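Local coordinates for giding protein-mglB (PDB 1J3W) that belongs to the Roadblock/LC7 family and probably regulates a Ras-like small GTPase in gliding motility, at the interface of chains A and B. Coordinates in Å, arbitrary orientation; residue numbers count along the deposited sequence, not the author numbering. Chains: chain A/B, Giding protein-mglB.

Three patches are neighbouring parts of a two-fold symmetric interface. Contact 1 pairs strand 84-88 of the two chains; its centre of C-alpha atoms lies about 7 Å from that of contact 3, with which it shares A:Thr70, A:Glu85 and B:His87. Contact 2, where helix 71-76 rests on helix 56-69 of the partner, is centred about 11 Å from contact 1 and 10 Å from contact 3, A:Leu73 being common to contacts 2 and 3. Strand pairing, leucine packing and a water-centred polar cluster thus adjoin, consistent with the dimer typical of Roadblock/LC7 proteins.

Contact 1: the interface of chains A and B. Residues chain A 70, 82, 84-85; chain B 86-89.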
loop_
_atom_site.group_PDB
_atom_site.type_symbol
_atom_site.label_atom_id
_atom_site.label_comp_id
_atom_site.label_asym_id
_atom_site.label_seq_id
_atom_site.Cartn_x
_atom_site.Cartn_y
_atom_site.Cartn_z
ATOM N N THR A 70 -5.503 -5.183 2.288
ATOM C CA THR A 70 -6.895 -4.863 2.577
ATOM C C THR A 70 -7.466 -5.563 3.805
ATOM O O THR A 70 -8.619 -5.326 4.176
ATOM C CB THR A 70 -7.802 -5.177 1.377
ATOM O OG1 THR A 70 -7.767 -6.583 1.108
ATOM C CG2 THR A 70 -7.346 -4.404 0.149
ATOM N N PHE A 82 -11.320 -9.875 2.891
ATOM C CA PHE A 82 -12.322 -9.771 1.838
ATOM C C PHE A 82 -12.134 -10.950 0.899
ATOM O O PHE A 82 -11.024 -11.202 0.435
ATOM C CB PHE A 82 -12.146 -8.467 1.059
ATOM C CG PHE A 82 -12.455 -7.239 1.858
ATOM C CD1 PHE A 82 -13.734 -7.030 2.366
ATOM C CD2 PHE A 82 -11.476 -6.279 2.092
ATOM C CE1 PHE A 82 -14.032 -5.880 3.093
ATOM C CE2 PHE A 82 -11.761 -5.131 2.814
ATOM C CZ PHE A 82 -13.042 -4.928 3.317
ATOM N N GLU A 84 -13.809 -11.330 -2.055
ATOM C CA GLU A 84 -13.953 -10.871 -3.430
ATOM C C GLU A 84 -13.687 -9.375 -3.531
ATOM O O GLU A 84 -14.143 -8.603 -2.689
ATOM C CB GLU A 84 -15.377 -11.190 -3.891
ATOM C CG GLU A 84 -15.745 -10.827 -5.310
ATOM C CD GLU A 84 -17.195 -11.179 -5.610
ATOM O OE1 GLU A 84 -18.091 -10.664 -4.904
ATOM O OE2 GLU A 84 -17.442 -11.971 -6.541
ATOM N N GLU A 85 -12.936 -8.969 -4.551
ATOM C CA GLU A 85 -12.635 -7.558 -4.762
ATOM C C GLU A 85 -12.691 -7.208 -6.239
ATOM O O GLU A 85 -12.260 -7.987 -7.092
ATOM C CB GLU A 85 -11.239 -7.198 -4.234
ATOM C CG GLU A 85 -11.018 -7.460 -2.749
ATOM C CD GLU A 85 -9.682 -6.922 -2.253
ATOM O OE1 GLU A 85 -9.324 -7.195 -1.088
ATOM O OE2 GLU A 85 -8.993 -6.216 -3.025
ATOM N N VAL B 86 -14.811 -2.233 -5.046
ATOM C CA VAL B 86 -15.761 -2.935 -4.190
ATOM C C VAL B 86 -15.017 -4.064 -3.483
ATOM O O VAL B 86 -14.311 -4.839 -4.125
ATOM C CB VAL B 86 -16.929 -3.540 -4.997
ATOM C CG1 VAL B 86 -17.827 -4.353 -4.078
ATOM C CG2 VAL B 86 -17.726 -2.433 -5.662
ATOM N N HIS B 87 -15.149 -4.128 -2.161
ATOM C CA HIS B 87 -14.513 -5.174 -1.354
ATOM C C HIS B 87 -15.641 -5.885 -0.633
ATOM O O HIS B 87 -16.415 -5.258 0.100
ATOM C CB HIS B 87 -13.548 -4.574 -0.327
ATOM C CG HIS B 87 -12.346 -3.920 -0.934
ATOM N ND1 HIS B 87 -12.394 -2.687 -1.547
ATOM C CD2 HIS B 87 -11.064 -4.342 -1.036
ATOM C CE1 HIS B 87 -11.193 -2.377 -2.001
ATOM N NE2 HIS B 87 -10.367 -3.365 -1.704
ATOM N N GLN B 88 -15.734 -7.193 -0.837
ATOM C CA GLN B 88 -16.810 -7.973 -0.252
ATOM C C GLN B 88 -16.348 -9.074 0.684
ATOM O O GLN B 88 -15.524 -9.909 0.311
ATOM C CB GLN B 88 -17.639 -8.594 -1.374
ATOM C CG GLN B 88 -18.848 -9.383 -0.907
ATOM C CD GLN B 88 -19.990 -8.488 -0.481
ATOM O OE1 GLN B 88 -20.560 -7.763 -1.299
ATOM N NE2 GLN B 88 -20.331 -8.530 0.801
ATOM N N GLY B 89 -16.892 -9.066 1.896
ATOM C CA GLY B 89 -16.583 -10.102 2.864
ATOM C C GLY B 89 -17.763 -11.060 2.881
ATOM O O GLY B 89 -18.563 -11.078 1.945
HETATM O O HOH W 1 -19.345 -8.084 -4.149
#
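With CG anti to the carbonyl carbon (chi1 -67°), B:His87 turns its imidazole towards A:Glu85 and A:Thr70 and leaves its CB against A:Phe82, whose own CG is likewise anti to its carbonyl carbon (chi1 -68°). The CB of B:His87 sits over the middle of the phenyl face, 3.4 Å from the ring centroid of A:Phe82, a CH-pi contact; at the ring's edge, in its plane, lie the CB of A:Thr70 and the backbone N of B:Gly89. Further out, the imidazole crosses the extended side chain of A:Glu85, with CD2 of B:His87 3.6 Å from CG of A:Glu85 and the carboxylate steeply tilted against the ring. The carboxylate is held by a residue of its own chain: A:Thr70 OG1 donates to A:Glu85 OE1 at 2.8 Å, meeting that oxygen on its syn lone pair. This leaves the methyl CG2 of A:Thr70 3.7 Å from NE2 of B:His87.

Two backbone bonds join A:Glu84 and B:Gln88, one from A:Glu84 N to B:Gln88 O (3.2 Å) and a shorter one from B:Gln88 N to A:Glu84 O (2.8 Å). Their side chains are linked more loosely by water 1, which lies between A:Glu84 OE1 and B:Gln88 OE1. In the fold, this is antiparallel pairing of strand 84-88 with its twin, in a register that sets the two Val86 residues opposite each other, so that the sheet continues across the interface.

Contact 2: the interface of chains A and B. Residues chain A 73, 76-77; chain B 58-59, 62-63, 94.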
loop_
_atom_site.group_PDB
_atom_site.type_symbol
_atom_site.label_atom_id
_atom_site.label_comp_id
_atom_site.label_asym_id
_atom_site.label_seq_id
_atom_site.Cartn_x
_atom_site.Cartn_y
_atom_site.Cartn_z
ATOM N N LEU A 73 -8.787 -3.208 6.625
ATOM C CA LEU A 73 -10.140 -2.705 6.382
ATOM C C LEU A 73 -11.159 -3.797 6.697
ATOM O O LEU A 73 -12.169 -3.549 7.356
ATOM C CB LEU A 73 -10.301 -2.271 4.918
ATOM C CG LEU A 73 -9.896 -0.847 4.530
ATOM C CD1 LEU A 73 -9.789 -0.730 3.020
ATOM C CD2 LEU A 73 -10.923 0.139 5.078
ATOM N N LEU A 76 -11.567 -4.292 10.399
ATOM C CA LEU A 76 -12.249 -3.172 11.036
ATOM C C LEU A 76 -13.755 -3.376 10.895
ATOM O O LEU A 76 -14.532 -2.948 11.750
ATOM C CB LEU A 76 -11.847 -1.842 10.387
ATOM C CG LEU A 76 -12.348 -0.604 11.140
ATOM C CD1 LEU A 76 -11.596 -0.483 12.461
ATOM C CD2 LEU A 76 -12.137 0.643 10.300
ATOM N N LEU A 77 -14.155 -4.040 9.812
ATOM C CA LEU A 77 -15.565 -4.310 9.546
ATOM C C LEU A 77 -16.031 -5.659 10.102
ATOM O O LEU A 77 -17.152 -6.093 9.834
ATOM C CB LEU A 77 -15.836 -4.249 8.038
ATOM C CG LEU A 77 -15.515 -2.903 7.381
ATOM C CD1 LEU A 77 -15.840 -2.966 5.901
ATOM C CD2 LEU A 77 -16.313 -1.788 8.050
ATOM N N THR B 58 -10.669 6.012 11.633
ATOM C CA THR B 58 -9.803 4.893 11.280
ATOM C C THR B 58 -10.241 4.325 9.927
ATOM O O THR B 58 -9.406 4.010 9.080
ATOM C CB THR B 58 -9.858 3.790 12.342
ATOM O OG1 THR B 58 -9.520 4.352 13.618
ATOM C CG2 THR B 58 -8.868 2.674 12.009
ATOM N N LEU B 59 -11.551 4.208 9.718
ATOM C CA LEU B 59 -12.061 3.693 8.450
ATOM C C LEU B 59 -11.574 4.572 7.301
ATOM O O LEU B 59 -11.068 4.074 6.293
ATOM C CB LEU B 59 -13.594 3.664 8.457
ATOM C CG LEU B 59 -14.258 3.323 7.116
ATOM C CD1 LEU B 59 -13.847 1.927 6.673
ATOM C CD2 LEU B 59 -15.778 3.416 7.249
ATOM N N LEU B 62 -7.833 4.158 6.631
ATOM C CA LEU B 62 -7.556 2.916 5.914
ATOM C C LEU B 62 -7.985 3.005 4.454
ATOM O O LEU B 62 -7.302 2.486 3.572
ATOM C CB LEU B 62 -8.255 1.739 6.593
ATOM C CG LEU B 62 -7.740 1.391 7.991
ATOM C CD1 LEU B 62 -8.591 0.296 8.594
ATOM C CD2 LEU B 62 -6.283 0.942 7.913
ATOM N N VAL B 63 -9.121 3.644 4.189
ATOM C CA VAL B 63 -9.563 3.786 2.808
ATOM C C VAL B 63 -8.568 4.656 2.045
ATOM O O VAL B 63 -8.235 4.361 0.898
ATOM C CB VAL B 63 -10.980 4.398 2.735
ATOM C CG1 VAL B 63 -11.326 4.772 1.301
ATOM C CG2 VAL B 63 -11.986 3.397 3.272
ATOM N N LEU B 94 -17.704 -3.042 1.205
ATOM C CA LEU B 94 -17.220 -1.673 1.126
ATOM C C LEU B 94 -17.224 -1.214 -0.325
ATOM O O LEU B 94 -16.713 -1.905 -1.203
ATOM C CB LEU B 94 -15.793 -1.607 1.686
ATOM C CG LEU B 94 -15.052 -0.273 1.708
ATOM C CD1 LEU B 94 -15.698 0.652 2.718
ATOM C CD2 LEU B 94 -13.590 -0.516 2.076
#
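Helix 71-76 of chain A lies on helix 56-69 of chain B, and A:Leu73 and A:Leu76, one turn apart, supply the apolar side chains that meet B:Leu59 and B:Leu62. Packing of this kind buries leucines between the two subunits beside their joined sheets. A:Leu73 is the deeper wedge. Its CD2 methyl presses on the CB of B:Leu62 at 3.5 Å, a little tighter than ordinary van der Waals contact, and the two side chains run past each other in opposite directions. The same methyl is ringed by further carbons: CD1 of B:Leu59 lies 3.8 Å from A:Leu73 CD2, and CG2 of B:Val63 also touches it. The other branch of A:Leu73, CD1, reaches CD2 of B:Leu94 on strand 93-98 at 3.9 Å while staying beside the helix; here the side chains cross at about a right angle. Both methyls therefore pack in the angle between helix and strand.

A:Leu76 reaches the partner differently. With CG anti to the backbone N (chi1 -171°) and chi2 at 70°, the CD2 methyl is brought onto the helix backbone rather than into the leucine side chains alone. B:Thr58 flanks this end with its CG2 near A:Leu76 CD1, and A:Leu77 adds a looser contact with B:Leu94. CD2 of A:Leu76 comes nearest the partner at the CA of B:Leu59, 3.6 Å away.

Contact 3: the interface of chains A and B. Residues chain A 66, 70, 73, 85, 87; chain B 66, 70, 87.
From helix 56-69, the side chain of B:Asn66 reaches A:Leu73 and A:Thr70 and ends at a water shared by both chains. Its CB lies 4.2 Å from the CD1 methyl of A:Leu73. CG, anti to the backbone N (chi1 177°), carries the amide inward, and the amide oxygen OD1 comes 3.6 Å from CG2 of A:Thr70. That oxygen also bonds water 2, at 2.7 Å from B:Asn66 OD1. The twin residue A:Asn66 makes the matching approach to B:Thr70 and bonds the same water, which therefore sits close to the two-fold axis.

A:His87 and B:His87 also bond water 2, which lies in the plane of each imidazole, giving a strongly distorted tetrahedral arrangement with the two amide oxygens. The rings of A:His87 and B:His87 meet edge-to-face with planes 82° apart. Since amide oxygens accept, the water would be expected to give its hydrogens to the asparagines and receive bonds from the histidines, although protonation is not seen.

A:Glu85, in the second shell, helps to position A:Asn66. A:Asn66 ND2 donates to A:Glu85 OE2 at 2.7 Å, the carboxylate oxygen lying in the amide plane, and this is likely to set which end of the amide faces the water. Replacing A:Glu85 with an alanine would probably leave A:Asn66 ND2 and the A:Thr70 hydroxyl without this acceptor and the amide freer to flip. On the water itself, NE2 of A:His87 and NE2 of B:His87 each lie 2.8 Å from its oxygen.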
loop_
_atom_site.group_PDB
_atom_site.type_symbol
_atom_site.label_atom_id
_atom_site.label_comp_id
_atom_site.label_asym_id
_atom_site.label_seq_id
_atom_site.Cartn_x
_atom_site.Cartn_y
_atom_site.Cartn_z
ATOM N N ASN A 66 -1.868 -6.654 -2.420
ATOM C CA ASN A 66 -3.144 -6.016 -2.131
ATOM C C ASN A 66 -4.000 -6.894 -1.215
ATOM O O ASN A 66 -4.652 -6.387 -0.299
ATOM C CB ASN A 66 -3.893 -5.748 -3.429
ATOM C CG ASN A 66 -5.259 -5.170 -3.189
ATOM O OD1 ASN A 66 -5.399 -3.982 -2.912
ATOM N ND2 ASN A 66 -6.279 -6.013 -3.274
ATOM N N THR A 70 -5.503 -5.183 2.288
ATOM C CA THR A 70 -6.895 -4.863 2.577
ATOM C C THR A 70 -7.466 -5.563 3.805
ATOM O O THR A 70 -8.619 -5.326 4.176
ATOM C CB THR A 70 -7.802 -5.177 1.377
ATOM O OG1 THR A 70 -7.767 -6.583 1.108
ATOM C CG2 THR A 70 -7.346 -4.404 0.149
ATOM N N LEU A 73 -8.787 -3.208 6.625
ATOM C CA LEU A 73 -10.140 -2.705 6.382
ATOM C C LEU A 73 -11.159 -3.797 6.697
ATOM O O LEU A 73 -12.169 -3.549 7.356
ATOM C CB LEU A 73 -10.301 -2.271 4.918
ATOM C CG LEU A 73 -9.896 -0.847 4.530
ATOM C CD1 LEU A 73 -9.789 -0.730 3.020
ATOM C CD2 LEU A 73 -10.923 0.139 5.078
ATOM N N GLU A 85 -12.936 -8.969 -4.551
ATOM C CA GLU A 85 -12.635 -7.558 -4.762
ATOM C C GLU A 85 -12.691 -7.208 -6.239
ATOM O O GLU A 85 -12.260 -7.987 -7.092
ATOM C CB GLU A 85 -11.239 -7.198 -4.234
ATOM C CG GLU A 85 -11.018 -7.460 -2.749
ATOM C CD GLU A 85 -9.682 -6.922 -2.253
ATOM O OE1 GLU A 85 -9.324 -7.195 -1.088
ATOM O OE2 GLU A 85 -8.993 -6.216 -3.025
ATOM N N HIS A 87 -11.798 -3.899 -8.844
ATOM C CA HIS A 87 -11.167 -2.594 -9.006
ATOM C C HIS A 87 -11.414 -2.179 -10.444
ATOM O O HIS A 87 -11.045 -2.897 -11.371
ATOM C CB HIS A 87 -9.658 -2.673 -8.755
ATOM C CG HIS A 87 -9.295 -2.974 -7.334
ATOM N ND1 HIS A 87 -9.439 -4.226 -6.775
ATOM C CD2 HIS A 87 -8.818 -2.174 -6.351
ATOM C CE1 HIS A 87 -9.069 -4.182 -5.507
ATOM N NE2 HIS A 87 -8.689 -2.949 -5.224
ATOM N N ASN B 66 -5.447 2.711 1.339
ATOM C CA ASN B 66 -5.712 1.783 0.243
ATOM C C ASN B 66 -5.683 2.490 -1.108
ATOM O O ASN B 66 -5.119 1.974 -2.079
ATOM C CB ASN B 66 -7.083 1.127 0.434
ATOM C CG ASN B 66 -7.455 0.204 -0.711
ATOM O OD1 ASN B 66 -6.945 -0.906 -0.812
ATOM N ND2 ASN B 66 -8.343 0.667 -1.583
ATOM N N THR B 70 -3.158 0.998 -4.068
ATOM C CA THR B 70 -3.584 0.327 -5.293
ATOM C C THR B 70 -3.123 0.996 -6.582
ATOM O O THR B 70 -3.366 0.474 -7.667
ATOM C CB THR B 70 -5.120 0.185 -5.358
ATOM O OG1 THR B 70 -5.721 1.484 -5.392
ATOM C CG2 THR B 70 -5.640 -0.585 -4.154
ATOM N N HIS B 87 -15.149 -4.128 -2.161
ATOM C CA HIS B 87 -14.513 -5.174 -1.354
ATOM C C HIS B 87 -15.641 -5.885 -0.633
ATOM O O HIS B 87 -16.415 -5.258 0.100
ATOM C CB HIS B 87 -13.548 -4.574 -0.327
ATOM C CG HIS B 87 -12.346 -3.920 -0.934
ATOM N ND1 HIS B 87 -12.394 -2.687 -1.547
ATOM C CD2 HIS B 87 -11.064 -4.342 -1.036
ATOM C CE1 HIS B 87 -11.193 -2.377 -2.001
ATOM N NE2 HIS B 87 -10.367 -3.365 -1.704
HETATM O O HOH W 2 -7.751 -2.721 -2.620
#